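Local atomic coordinates of protein F2 like fibronectin-binding protein (Streptococcus pneumoniae, PDB entry 5A0N), a protein that probably anchors the pneumococcus to host surfaces as an adhesin, its thioester domain using a reactive internal thioester to bind host molecules covalently. Residues V142-E146 with A175-R180. Residues are numbered along the deposited sequence; the frame is centred on the assembly and turned at random.
Sequences VIQYE and ALEMIR
In helix-helix packing an apolar seam can be closed at its rim by a salt bridge, and a largely buried contact between two helices of this thioester domain, within its pilus-presented adhesin helical insertion domain, illustrates the principle. At the centre, Ile-179 (chi1 m, chi2 t) points across the interface, its CD1 lying 3.6 Å from CD1 of Ile-143 and 3.9 Å from CG2 of Val-142. Ile-143 leaves its backbone facing away, and its m,m rotamer brings the tip back into the seam. The same Val-142 CG2 rests 4.2 Å from CB of Ala-175, which also touches Ile-123 and Trp-128 of helix 123-128. Both segments are regular alpha-helix, from helices 132-152 and 170-182; their axes approach to 10.2 Å and cross at -48°, with Val-142 and Leu-176 nearest in register (CA to CA 6.3 Å). Farther out, Glu-146 (t,p) lays its CG 4.1 Å from Ile-179 CG2, while Leu-176 CD1 sits 3.6 Å from Glu-146 OE1. The carboxylate then meets the extended Arg-180 side-on in a bidentate salt bridge. Arg-149 also pairs with Glu-146, and the Val-156 carbonyl accepts from Arg-180 NH2, tying the loop after helix 132-152 to this edge. Two hydrogen bonds make up the bridge, both 2.9 Å: Arg-180 NH2 to Glu-146 OE1, and the straighter Arg-180 NE to Glu-146 OE2, at 173°.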
ATOM      1  N   VAL A 142      -3.444  -6.592   5.885  0.50  6.76           N
ATOM      2  CA  VAL A 142      -4.743  -6.097   6.399  0.50  7.07           C
ATOM      3  C   VAL A 142      -4.914  -4.605   6.196  0.50  6.98           C
ATOM      4  O   VAL A 142      -6.016  -4.150   5.876  0.50  7.39           O
ATOM      5  CB  VAL A 142      -5.059  -6.490   7.856  0.50  7.57           C
ATOM      6  CG1 VAL A 142      -5.343  -7.974   7.921  0.50  9.72           C
ATOM      7  CG2 VAL A 142      -3.960  -6.063   8.830  0.50  7.05           C
ATOM      8  N   ILE A 143      -3.850  -3.835   6.351  1.00  6.75           N
ATOM      9  CA  ILE A 143      -3.918  -2.412   6.024  1.00  6.80           C
ATOM     10  C   ILE A 143      -4.313  -2.231   4.550  1.00  6.82           C
ATOM     11  O   ILE A 143      -5.160  -1.382   4.222  1.00  7.18           O
ATOM     12  CB  ILE A 143      -2.593  -1.695   6.352  1.00  7.11           C
ATOM     13  CG1 ILE A 143      -2.375  -1.635   7.864  1.00  8.12           C
ATOM     14  CG2 ILE A 143      -2.552  -0.327   5.702  1.00  7.68           C
ATOM     15  CD1 ILE A 143      -3.220  -0.601   8.604  1.00  8.97           C
ATOM     16  N   GLN A 144      -3.733  -3.028   3.658  1.00  6.31           N
ATOM     17  CA  GLN A 144      -4.047  -2.923   2.247  1.00  5.90           C
ATOM     18  C   GLN A 144      -5.527  -3.187   1.978  1.00  6.09           C
ATOM     19  O   GLN A 144      -6.138  -2.490   1.172  1.00  6.69           O
ATOM     20  CB  GLN A 144      -3.168  -3.870   1.448  1.00  6.80           C
ATOM     21  CG  GLN A 144      -3.477  -3.906  -0.049  1.00  6.45           C
ATOM     22  CD  GLN A 144      -3.122  -2.636  -0.750  1.00  6.16           C
ATOM     23  OE1 GLN A 144      -1.994  -2.479  -1.246  1.00  6.83           O
ATOM     24  NE2 GLN A 144      -4.089  -1.729  -0.862  1.00  7.10           N
ATOM     25  N   TYR A 145      -6.081  -4.233   2.557  1.00  6.48           N
ATOM     26  CA  TYR A 145      -7.503  -4.517   2.370  1.00  6.68           C
ATOM     27  C   TYR A 145      -8.359  -3.376   2.905  1.00  7.29           C
ATOM     28  O   TYR A 145      -9.380  -3.038   2.273  1.00  8.06           O
ATOM     29  CB  TYR A 145      -7.934  -5.878   2.931  1.00  7.41           C
ATOM     30  CG  TYR A 145      -7.560  -6.994   1.986  1.00  7.74           C
ATOM     31  CD1 TYR A 145      -8.289  -7.191   0.815  1.00  8.31           C
ATOM     32  CD2 TYR A 145      -6.462  -7.820   2.226  1.00  8.79           C
ATOM     33  CE1 TYR A 145      -7.917  -8.175  -0.108  1.00  9.00           C
ATOM     34  CE2 TYR A 145      -6.092  -8.798   1.305  1.00  9.74           C
ATOM     35  CZ  TYR A 145      -6.816  -8.961   0.144  1.00  9.06           C
ATOM     36  OH  TYR A 145      -6.458  -9.886  -0.797  1.00 10.85           O
ATOM     37  N   GLU A 146      -7.974  -2.757   4.020  1.00  6.74           N
ATOM     38  CA  GLU A 146      -8.769  -1.653   4.518  1.00  7.36           C
ATOM     39  C   GLU A 146      -8.622  -0.404   3.657  1.00  7.40           C
ATOM     40  O   GLU A 146      -9.602   0.329   3.485  1.00  8.27           O
ATOM     41  CB  GLU A 146      -8.506  -1.397   5.990  1.00  7.61           C
ATOM     42  CG  GLU A 146      -9.676  -0.699   6.711  1.00  7.92           C
ATOM     43  CD  GLU A 146     -10.937  -1.530   6.875  1.00  8.02           C
ATOM     44  OE1 GLU A 146     -11.045  -2.611   6.250  1.00  9.30           O
ATOM     45  OE2 GLU A 146     -11.826  -1.103   7.642  1.00  8.65           O
ATOM     46  N   ALA A 175      -6.140  -7.773  14.254  1.00  8.27           N
ATOM     47  CA  ALA A 175      -5.611  -6.496  13.819  1.00  8.60           C
ATOM     48  C   ALA A 175      -6.650  -5.701  13.042  1.00  8.34           C
ATOM     49  O   ALA A 175      -6.710  -4.470  13.190  1.00  9.26           O
ATOM     50  CB  ALA A 175      -4.375  -6.692  12.959  1.00  9.38           C
ATOM     51  N   LEU A 176      -7.433  -6.355  12.201  1.00  7.88           N
ATOM     52  CA  LEU A 176      -8.461  -5.646  11.423  1.00  8.18           C
ATOM     53  C   LEU A 176      -9.490  -4.979  12.348  1.00  7.48           C
ATOM     54  O   LEU A 176      -9.928  -3.865  12.081  1.00  8.39           O
ATOM     55  CB  LEU A 176      -9.120  -6.604  10.449  1.00  9.75           C
ATOM     56  CG  LEU A 176     -10.129  -5.995   9.479  1.00 10.36           C
ATOM     57  CD1 LEU A 176      -9.540  -4.855   8.685  1.00 12.62           C
ATOM     58  CD2 LEU A 176     -10.687  -7.124   8.616  1.00 13.56           C
ATOM     59  N   GLU A 177      -9.856  -5.657  13.423  1.00  7.91           N
ATOM     60  CA  GLU A 177     -10.797  -5.087  14.379  1.00  8.21           C
ATOM     61  C   GLU A 177     -10.189  -3.885  15.085  1.00  8.05           C
ATOM     62  O   GLU A 177     -10.878  -2.903  15.390  1.00  9.12           O
ATOM     63  CB  GLU A 177     -11.261  -6.146  15.367  1.00  8.99           C
ATOM     64  CG  GLU A 177     -12.044  -7.219  14.661  1.00 10.82           C
ATOM     65  CD  GLU A 177     -12.326  -8.445  15.464  1.00 19.11           C
ATOM     66  OE1 GLU A 177     -12.257  -8.397  16.663  1.00 28.91           O
ATOM     67  OE2 GLU A 177     -12.632  -9.489  14.863  1.00 24.25           O
ATOM     68  N   MET A 178      -8.900  -3.970  15.402  1.00  7.94           N
ATOM     69  CA  MET A 178      -8.221  -2.829  16.012  1.00  8.33           C
ATOM     70  C   MET A 178      -8.100  -1.650  15.049  1.00  7.56           C
ATOM     71  O   MET A 178      -8.344  -0.510  15.433  1.00  8.78           O
ATOM     72  CB  MET A 178      -6.864  -3.235  16.566  1.00  8.74           C
ATOM     73  CG  MET A 178      -6.959  -4.283  17.667  1.00 11.10           C
ATOM     74  SD  MET A 178      -5.307  -4.960  18.036  1.00 20.02           S
ATOM     75  CE  MET A 178      -5.656  -6.519  18.749  1.00 18.96           C
ATOM     76  N   ILE A 179      -7.728  -1.928  13.800  1.00  8.02           N
ATOM     77  CA  ILE A 179      -7.711  -0.883  12.780  1.00  8.47           C
ATOM     78  C   ILE A 179      -9.072  -0.174  12.726  1.00  8.43           C
ATOM     79  O   ILE A 179      -9.145   1.058  12.704  1.00  8.64           O
ATOM     80  CB  ILE A 179      -7.389  -1.451  11.384  1.00  8.31           C
ATOM     81  CG1 ILE A 179      -5.925  -1.910  11.297  1.00  9.14           C
ATOM     82  CG2 ILE A 179      -7.712  -0.450  10.289  1.00  9.66           C
ATOM     83  CD1 ILE A 179      -5.640  -2.829  10.111  1.00 10.37           C
ATOM     84  N   ARG A 180     -10.150  -0.956  12.686  1.00  8.15           N
ATOM     85  CA  ARG A 180     -11.488  -0.365  12.525  1.00  7.93           C
ATOM     86  C   ARG A 180     -11.897   0.447  13.740  1.00  8.48           C
ATOM     87  O   ARG A 180     -12.611   1.445  13.602  1.00 10.56           O
ATOM     88  CB  ARG A 180     -12.511  -1.448  12.242  1.00  8.62           C
ATOM     89  CG  ARG A 180     -12.337  -1.951  10.819  1.00  8.50           C
ATOM     90  CD  ARG A 180     -13.242  -3.096  10.413  1.00  9.10           C
ATOM     91  NE  ARG A 180     -13.044  -3.337   8.983  1.00  8.24           N
ATOM     92  CZ  ARG A 180     -13.391  -4.415   8.324  1.00  9.69           C
ATOM     93  NH1 ARG A 180     -14.020  -5.401   8.924  1.00 11.76           N
ATOM     94  NH2 ARG A 180     -13.101  -4.494   7.042  1.00  9.85           N
TER